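Local coordinates for uncharacterized protein (Desulfovibrio piger ATCC 29098, PDB 4Z48) that is of unknown function but, as a LolA-like member of the DUF1329 family with a signal peptide, may bind or carry lipid or lipoprotein outside the cytoplasm, at residues V212-R216 / E217-T221; Y13-A16 / V17-Q21; W93-P97 / A98-V102. One frame throughout, in Å; residues are numbered along the deposited sequence. Where two conformers were deposited one is given.

Interaction 1. Residues V212-R216 / E217-T221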
loop_
_atom_site.group_PDB
_atom_site.type_symbol
_atom_site.label_atom_id
_atom_site.label_comp_id
_atom_site.label_asym_id
_atom_site.label_seq_id
_atom_site.Cartn_x
_atom_site.Cartn_y
_atom_site.Cartn_z
ATOM N N VAL A 212 -3.368 5.155 -9.776
ATOM C CA VAL A 212 -3.893 5.898 -8.637
ATOM C C VAL A 212 -4.164 7.316 -9.113
ATOM O O VAL A 212 -3.247 7.983 -9.589
ATOM C CB VAL A 212 -2.922 5.866 -7.421
ATOM C CG1 VAL A 212 -3.510 6.620 -6.232
ATOM C CG2 VAL A 212 -2.558 4.424 -7.040
ATOM N N GLU A 213 -5.412 7.764 -9.011
ATOM C CA GLU A 213 -5.863 9.058 -9.480
ATOM C C GLU A 213 -6.283 9.954 -8.327
ATOM O O GLU A 213 -6.925 9.511 -7.381
ATOM C CB GLU A 213 -7.068 8.895 -10.440
ATOM C CG GLU A 213 -6.842 8.087 -11.712
ATOM C CD GLU A 213 -8.103 7.803 -12.523
ATOM O OE1 GLU A 213 -9.202 8.240 -12.110
ATOM O OE2 GLU A 213 -7.987 7.183 -13.604
ATOM N N ARG A 214 -5.869 11.206 -8.387
ATOM C CA ARG A 214 -6.311 12.233 -7.434
ATOM C C ARG A 214 -7.108 13.211 -8.269
ATOM O O ARG A 214 -6.510 14.043 -8.957
ATOM C CB ARG A 214 -5.137 12.882 -6.665
ATOM C CG ARG A 214 -4.641 11.949 -5.537
ATOM C CD ARG A 214 -3.678 12.643 -4.617
ATOM N NE ARG A 214 -2.547 13.194 -5.358
ATOM C CZ ARG A 214 -1.682 14.093 -4.887
ATOM N NH1 ARG A 214 -1.840 14.609 -3.670
ATOM N NH2 ARG A 214 -0.668 14.501 -5.638
ATOM N N PRO A 215 -8.451 13.025 -8.337
ATOM C CA PRO A 215 -9.276 13.908 -9.187
ATOM C C PRO A 215 -9.159 15.401 -8.815
ATOM O O PRO A 215 -9.224 16.256 -9.701
ATOM C CB PRO A 215 -10.708 13.385 -8.976
ATOM C CG PRO A 215 -10.670 12.608 -7.665
ATOM C CD PRO A 215 -9.282 12.010 -7.637
ATOM N N ARG A 216 -8.944 15.714 -7.525
ATOM C CA ARG A 216 -8.848 17.115 -7.057
ATOM C C ARG A 216 -7.486 17.743 -7.411
ATOM O O ARG A 216 -7.387 18.971 -7.440
ATOM C CB ARG A 216 -9.118 17.189 -5.541
ATOM C CG ARG A 216 -10.528 16.642 -5.166
ATOM C CD ARG A 216 -10.849 16.575 -3.668
ATOM N NE ARG A 216 -10.412 17.751 -2.904
ATOM C CZ ARG A 216 -11.085 18.895 -2.797
ATOM N NH1 ARG A 216 -12.253 19.049 -3.410
ATOM N NH2 ARG A 216 -10.590 19.897 -2.084
ATOM N N GLU A 217 -6.446 16.916 -7.700
ATOM C CA GLU A 217 -5.110 17.425 -8.046
ATOM C C GLU A 217 -4.859 17.454 -9.549
ATOM O O GLU A 217 -3.863 18.034 -9.978
ATOM C CB GLU A 217 -4.003 16.600 -7.363
ATOM C CG GLU A 217 -4.114 16.568 -5.847
ATOM C CD GLU A 217 -4.112 17.922 -5.160
ATOM O OE1 GLU A 217 -3.206 18.739 -5.443
ATOM O OE2 GLU A 217 -5.022 18.161 -4.333
ATOM N N GLY A 218 -5.734 16.813 -10.329
ATOM C CA GLY A 218 -5.580 16.718 -11.778
ATOM C C GLY A 218 -4.380 15.858 -12.144
ATOM O O GLY A 218 -3.651 16.158 -13.092
ATOM N N SER A 219 -4.128 14.812 -11.349
ATOM C CA SER A 219 -2.973 13.959 -11.583
ATOM C C SER A 219 -3.312 12.485 -11.454
ATOM O O SER A 219 -4.251 12.115 -10.724
ATOM C CB SER A 219 -1.848 14.301 -10.614
ATOM O OG SER A 219 -2.289 14.337 -9.269
ATOM N N PHE A 220 -2.504 11.639 -12.106
ATOM C CA PHE A 220 -2.636 10.191 -11.951
ATOM C C PHE A 220 -1.246 9.542 -11.972
ATOM O O PHE A 220 -0.335 10.034 -12.650
ATOM C CB PHE A 220 -3.561 9.572 -13.004
ATOM C CG PHE A 220 -3.083 9.684 -14.431
ATOM C CD1 PHE A 220 -3.373 10.811 -15.191
ATOM C CD2 PHE A 220 -2.386 8.641 -15.032
ATOM C CE1 PHE A 220 -2.947 10.911 -16.522
ATOM C CE2 PHE A 220 -1.961 8.735 -16.363
ATOM C CZ PHE A 220 -2.244 9.867 -17.107
ATOM N N THR A 221 -1.088 8.461 -11.193
ATOM C CA THR A 221 0.161 7.707 -11.101
ATOM C C THR A 221 -0.066 6.288 -11.603
ATOM O O THR A 221 -1.033 5.646 -11.192
ATOM C CB THR A 221 0.701 7.765 -9.638
ATOM O OG1 THR A 221 0.992 9.142 -9.313
ATOM C CG2 THR A 221 1.959 6.932 -9.442
#

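Interaction 2. Residues Y13-A16 / V17-Q21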
loop_
_atom_site.group_PDB
_atom_site.type_symbol
_atom_site.label_atom_id
_atom_site.label_comp_id
_atom_site.label_asym_id
_atom_site.label_seq_id
_atom_site.Cartn_x
_atom_site.Cartn_y
_atom_site.Cartn_z
ATOM N N TYR A 13 -16.143 -7.957 8.120
ATOM C CA TYR A 13 -14.921 -8.279 8.874
ATOM C C TYR A 13 -14.379 -9.657 8.448
ATOM O O TYR A 13 -13.168 -9.782 8.273
ATOM C CB TYR A 13 -15.165 -8.211 10.399
ATOM C CG TYR A 13 -14.027 -8.718 11.257
ATOM C CD1 TYR A 13 -13.023 -7.864 11.691
ATOM C CD2 TYR A 13 -13.990 -10.046 11.687
ATOM C CE1 TYR A 13 -11.980 -8.325 12.499
ATOM C CE2 TYR A 13 -12.957 -10.517 12.492
ATOM C CZ TYR A 13 -11.955 -9.654 12.898
ATOM O OH TYR A 13 -10.944 -10.128 13.695
ATOM N N ASP A 14 -15.267 -10.673 8.299
ATOM C CA ASP A 14 -14.875 -12.030 7.925
ATOM C C ASP A 14 -14.175 -12.049 6.540
ATOM O O ASP A 14 -13.157 -12.733 6.375
ATOM C CB ASP A 14 -16.068 -12.982 7.997
ATOM C CG ASP A 14 -16.453 -13.270 9.450
ATOM O OD1 ASP A 14 -15.661 -12.926 10.356
ATOM O OD2 ASP A 14 -17.533 -13.829 9.674
ATOM N N LEU A 15 -14.680 -11.247 5.583
ATOM C CA LEU A 15 -14.070 -11.088 4.267
ATOM C C LEU A 15 -12.691 -10.449 4.385
ATOM O O LEU A 15 -11.733 -10.978 3.809
ATOM C CB LEU A 15 -14.955 -10.260 3.319
ATOM C CG LEU A 15 -14.371 -9.970 1.935
ATOM C CD1 LEU A 15 -14.184 -11.253 1.136
ATOM C CD2 LEU A 15 -15.222 -8.991 1.196
ATOM N N ALA A 16 -12.582 -9.334 5.151
ATOM C CA ALA A 16 -11.316 -8.646 5.385
ATOM C C ALA A 16 -10.251 -9.626 5.925
ATOM O O ALA A 16 -9.113 -9.555 5.497
ATOM C CB ALA A 16 -11.520 -7.480 6.344
ATOM N N VAL A 17 -10.648 -10.568 6.803
ATOM C CA VAL A 17 -9.784 -11.591 7.405
ATOM C C VAL A 17 -9.279 -12.552 6.306
ATOM O O VAL A 17 -8.080 -12.826 6.258
ATOM C CB VAL A 17 -10.499 -12.357 8.563
ATOM C CG1 VAL A 17 -9.760 -13.638 8.957
ATOM C CG2 VAL A 17 -10.700 -11.458 9.782
ATOM N N ARG A 18 -10.191 -13.051 5.450
ATOM C CA ARG A 18 -9.863 -13.942 4.318
ATOM C C ARG A 18 -8.875 -13.264 3.365
ATOM O O ARG A 18 -7.917 -13.900 2.907
ATOM C CB ARG A 18 -11.125 -14.368 3.544
ATOM C CG ARG A 18 -12.021 -15.352 4.290
ATOM C CD ARG A 18 -12.866 -16.170 3.328
ATOM N NE ARG A 18 -13.935 -15.395 2.693
ATOM C CZ ARG A 18 -14.263 -15.470 1.402
ATOM N NH1 ARG A 18 -13.602 -16.287 0.584
ATOM N NH2 ARG A 18 -15.258 -14.733 0.920
HETATM N N MSE A 19 -9.093 -11.962 3.085
HETATM C CA MSE A 19 -8.220 -11.157 2.241
HETATM C C MSE A 19 -6.807 -11.089 2.813
HETATM O O MSE A 19 -5.837 -11.088 2.065
HETATM C CB MSE A 19 -8.785 -9.734 2.102
HETATM C CG MSE A 19 -10.077 -9.672 1.312
HETATM SE SE MSE A 19 -10.798 -7.854 1.338
HETATM C CE MSE A 19 -9.420 -6.854 0.318
ATOM N N ASP A 20 -6.702 -10.973 4.144
ATOM C CA ASP A 20 -5.435 -10.866 4.865
ATOM C C ASP A 20 -4.680 -12.229 4.832
ATOM O O ASP A 20 -3.464 -12.250 5.026
ATOM C CB ASP A 20 -5.686 -10.380 6.312
ATOM C CG ASP A 20 -4.451 -10.048 7.138
ATOM O OD1 ASP A 20 -3.494 -9.470 6.574
ATOM O OD2 ASP A 20 -4.434 -10.386 8.347
ATOM N N GLN A 21 -5.382 -13.333 4.537
ATOM C CA GLN A 21 -4.763 -14.666 4.450
ATOM C C GLN A 21 -4.129 -14.957 3.072
ATOM O O GLN A 21 -3.416 -15.954 2.956
ATOM C CB GLN A 21 -5.761 -15.768 4.811
ATOM C CG GLN A 21 -5.860 -15.982 6.334
ATOM C CD GLN A 21 -7.228 -16.428 6.808
ATOM O OE1 GLN A 21 -8.055 -16.973 6.053
ATOM N NE2 GLN A 21 -7.486 -16.226 8.095
#

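Interaction 3. Residues W93-P97 / A98-V102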
loop_
_atom_site.group_PDB
_atom_site.type_symbol
_atom_site.label_atom_id
_atom_site.label_comp_id
_atom_site.label_asym_id
_atom_site.label_seq_id
_atom_site.Cartn_x
_atom_site.Cartn_y
_atom_site.Cartn_z
ATOM N N TRP A 93 10.922 6.070 8.077
ATOM C CA TRP A 93 12.042 6.977 7.860
ATOM C C TRP A 93 12.410 7.064 6.377
ATOM O O TRP A 93 12.240 6.109 5.615
ATOM C CB TRP A 93 13.271 6.515 8.633
ATOM C CG TRP A 93 13.103 6.409 10.119
ATOM C CD1 TRP A 93 13.424 7.353 11.047
ATOM C CD2 TRP A 93 12.730 5.237 10.848
ATOM N NE1 TRP A 93 13.247 6.850 12.316
ATOM C CE2 TRP A 93 12.837 5.548 12.224
ATOM C CE3 TRP A 93 12.325 3.941 10.471
ATOM C CZ2 TRP A 93 12.566 4.609 13.225
ATOM C CZ3 TRP A 93 12.062 3.014 11.460
ATOM C CH2 TRP A 93 12.166 3.352 12.820
ATOM N N VAL A 94 12.943 8.204 5.988
ATOM C CA VAL A 94 13.431 8.413 4.620
ATOM C C VAL A 94 14.867 8.915 4.691
ATOM O O VAL A 94 15.143 9.824 5.477
ATOM C CB VAL A 94 12.529 9.378 3.764
ATOM C CG1 VAL A 94 12.353 10.753 4.422
ATOM C CG2 VAL A 94 13.057 9.524 2.326
ATOM N N TYR A 95 15.778 8.298 3.895
ATOM C CA TYR A 95 17.135 8.794 3.651
ATOM C C TYR A 95 17.069 9.629 2.353
ATOM O O TYR A 95 16.656 9.108 1.311
ATOM C CB TYR A 95 18.167 7.660 3.558
ATOM C CG TYR A 95 19.517 8.162 3.104
ATOM C CD1 TYR A 95 20.425 8.701 4.012
ATOM C CD2 TYR A 95 19.862 8.166 1.752
ATOM C CE1 TYR A 95 21.639 9.240 3.589
ATOM C CE2 TYR A 95 21.081 8.688 1.320
ATOM C CZ TYR A 95 21.974 9.202 2.246
ATOM O OH TYR A 95 23.176 9.708 1.829
ATOM N N LEU A 96 17.422 10.916 2.438
ATOM C CA LEU A 96 17.414 11.868 1.315
ATOM C C LEU A 96 18.853 12.073 0.811
ATOM O O LEU A 96 19.673 12.597 1.564
ATOM C CB LEU A 96 16.782 13.205 1.737
ATOM C CG LEU A 96 15.306 13.122 2.189
ATOM C CD1 LEU A 96 14.912 14.378 2.986
ATOM C CD2 LEU A 96 14.372 12.927 1.015
ATOM N N PRO A 97 19.181 11.639 -0.436
ATOM C CA PRO A 97 20.578 11.717 -0.900
ATOM C C PRO A 97 21.137 13.132 -1.047
ATOM O O PRO A 97 22.348 13.287 -0.877
ATOM C CB PRO A 97 20.535 11.010 -2.260
ATOM C CG PRO A 97 19.069 11.139 -2.717
ATOM C CD PRO A 97 18.329 10.954 -1.437
ATOM N N ALA A 98 20.294 14.136 -1.397
ATOM C CA ALA A 98 20.741 15.537 -1.596
ATOM C C ALA A 98 21.289 16.184 -0.314
ATOM O O ALA A 98 22.175 17.050 -0.404
ATOM C CB ALA A 98 19.594 16.387 -2.123
ATOM N N GLU A 99 20.751 15.783 0.859
ATOM C CA GLU A 99 21.221 16.353 2.123
ATOM C C GLU A 99 21.921 15.303 3.009
ATOM O O GLU A 99 22.386 15.651 4.107
ATOM C CB GLU A 99 20.074 17.047 2.877
ATOM C CG GLU A 99 19.758 18.442 2.350
ATOM C CD GLU A 99 20.736 19.536 2.737
ATOM O OE1 GLU A 99 20.704 19.971 3.911
ATOM O OE2 GLU A 99 21.513 19.982 1.861
ATOM N N SER A 100 22.063 14.040 2.506
ATOM C CA SER A 100 22.729 12.890 3.150
ATOM C C SER A 100 22.184 12.759 4.597
ATOM O O SER A 100 22.942 12.553 5.550
ATOM C CB SER A 100 24.250 13.046 3.119
ATOM O OG SER A 100 24.755 13.199 1.800
ATOM N N LEU A 101 20.861 12.970 4.728
ATOM C CA LEU A 101 20.091 12.978 5.976
ATOM C C LEU A 101 19.059 11.916 6.015
ATOM O O LEU A 101 18.475 11.613 4.986
ATOM C CB LEU A 101 19.321 14.307 6.130
ATOM C CG LEU A 101 20.040 15.515 6.688
ATOM C CD1 LEU A 101 19.122 16.712 6.637
ATOM C CD2 LEU A 101 20.477 15.286 8.146
ATOM N N VAL A 102 18.719 11.483 7.234
ATOM C CA VAL A 102 17.620 10.574 7.544
ATOM C C VAL A 102 16.571 11.427 8.297
ATOM O O VAL A 102 16.942 12.163 9.209
ATOM C CB VAL A 102 18.087 9.321 8.360
ATOM C CG1 VAL A 102 16.902 8.445 8.788
ATOM C CG2 VAL A 102 19.115 8.494 7.575
#

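Interaction 1. Residues V212-R216 / E217-T221
Arg214 and Glu217 meet across the turn of a beta hairpin that carries a G1 beta bulge: Gly218, with positive phi (68°), and Ser219 both face Arg214. The tight end is the ladder. Val212 and Thr221 form a hydrogen-bonded pair with two nearly straight bonds, the shorter Thr221 N to Val212 O at 2.7 Å. Arg214 N reaches Ser219 O at 3.0 Å. The side chains of Val212, Arg214, Ser219 and Thr221 share one face, where Asp118 gathers the polar ends: it forms a salt bridge with Arg214 NE and takes hydrogen bonds from Ser219 OG and Thr221 OG1. On the other face Glu213 and Phe220 make the non-hydrogen-bonded pair, with Glu213 CG against Phe220 CB. Glu213 OE2 forms a salt bridge with Arg211 NE, and Arg211 makes a cation-pi contact with the Phe220 ring. Toward the exposed turn the grip slackens. Arg214 O accepts Glu217 N from well above its carbonyl plane, while its bonds from Gly218 N and Ser219 N are weak. Glu217 folds back at chi2 (-57°), so that a methylene, and not the carboxylate, covers the guanidinium: its CG sits over the centre of one face, 3.6 Å from Arg214 CZ.

Interaction 2. Residues Y13-A16 / V17-Q21
Val17 lays its CG2 methyl over one face of the Tyr13 ring, 4.0 Å from the ring centroid and 24° off the normal. That is a CH-pi contact, displaced toward the rim on the CE2 side, where CG2 comes within 3.7 Å of Tyr13 CE2. The Val17 torsion (chi1 166°) turns CG1 away from the backbone N and leaves CG2 beside it, facing back along the helix to the tyrosine. With Val17, Leu15 and Ala16 bury the most surface in this turn-to-turn contact within helix 8-20.

Leu15 divides its isobutyl group between two partners. Its CD1 approaches Arg18 NH2 obliquely at 3.6 Å, while its CG lies 4.2 Å from the selenium of Met19, which is a selenomethionine. The same NH2 is hydrogen-bonded to Tyr149 OH, so the guanidinium is held from beyond the helix.

Ala16 contributes mainly through its backbone: its carbonyl O accepts Asp20 N at 3.1 Å. The remaining i to i+4 bonds repeat the pattern, the Met19 N to Leu15 O bond being 2.9 Å long with its donor nearly in line with the carbonyl. Four successive bonds of this kind mark an alpha-helix. Leu15 and Met19 lean on Leu151 of strand 146-155 and Ala16 on Tyr135 of strand 133-143, while Asp14, salt-bridged to Lys10, and Arg18 carry charges, as is typical of an amphipathic helix packed on beta strands.

Interaction 3. Residues W93-P97 / A98-V102
Tyr95 and Val102 touch on one face of the hairpin as a non-hydrogen-bonded antiparallel pair. The CG2 methyl of Val102 comes in at the edge of the phenol ring, near its plane, 3.8 Å from Tyr95 CD1, and the two side chains cross at about a right angle. With CG turned away from the backbone N (chi1 171°), the ring runs along the hairpin toward the turn, bringing Tyr95 OH to 3.5 Å from Ser100 CA. The other Val102 methyl, CG1, packs on Trp93 CB at 4.1 Å.

Backbone contacts set this register. Leu96 N gives Leu101 O a nearly straight bond of 2.8 Å, and Leu101 N returns a weak one to Leu96 O. Beside them, Val102 CA makes a CA-H...O contact of 3.3 Å with Val94 O, and Tyr95 CA makes another with Leu101 O. Farther out, backbone bonds join Trp93 to Leu79 and Tyr95 to Lys77 of strand 77-82, and the indole meets Trp81 and His241 edge-to-face; Gln245, near the C terminus, touches both Tyr95 and Val102. Around the exposed turn, Ser100 takes positive phi (49°) and shares Leu96 with Leu101 as the facing residue, the signature of a G1 beta bulge closing a beta hairpin.

From the N terminus, interaction 2 comes first, within helix 8-20; it joins one helical turn to the next, and side chains of the same helix pack on strands 133-143 and 146-155. Interaction 3 follows, closing the hairpin of strands 91-96 and 101-104, and interaction 1 closes that of strands 204-214 and 219-230. The three stand in series along the chain, without nesting or crossing. None touches another: the nearest atoms of interactions 1 and 3 are about 16 Å apart, and the centres of interactions 2 and 3, on opposite sides of the chain's centre, about 37 Å. Interactions 1 and 3 thus turn strands within the same antiparallel array, while interaction 2 belongs to the helix packed against the strands at its other end.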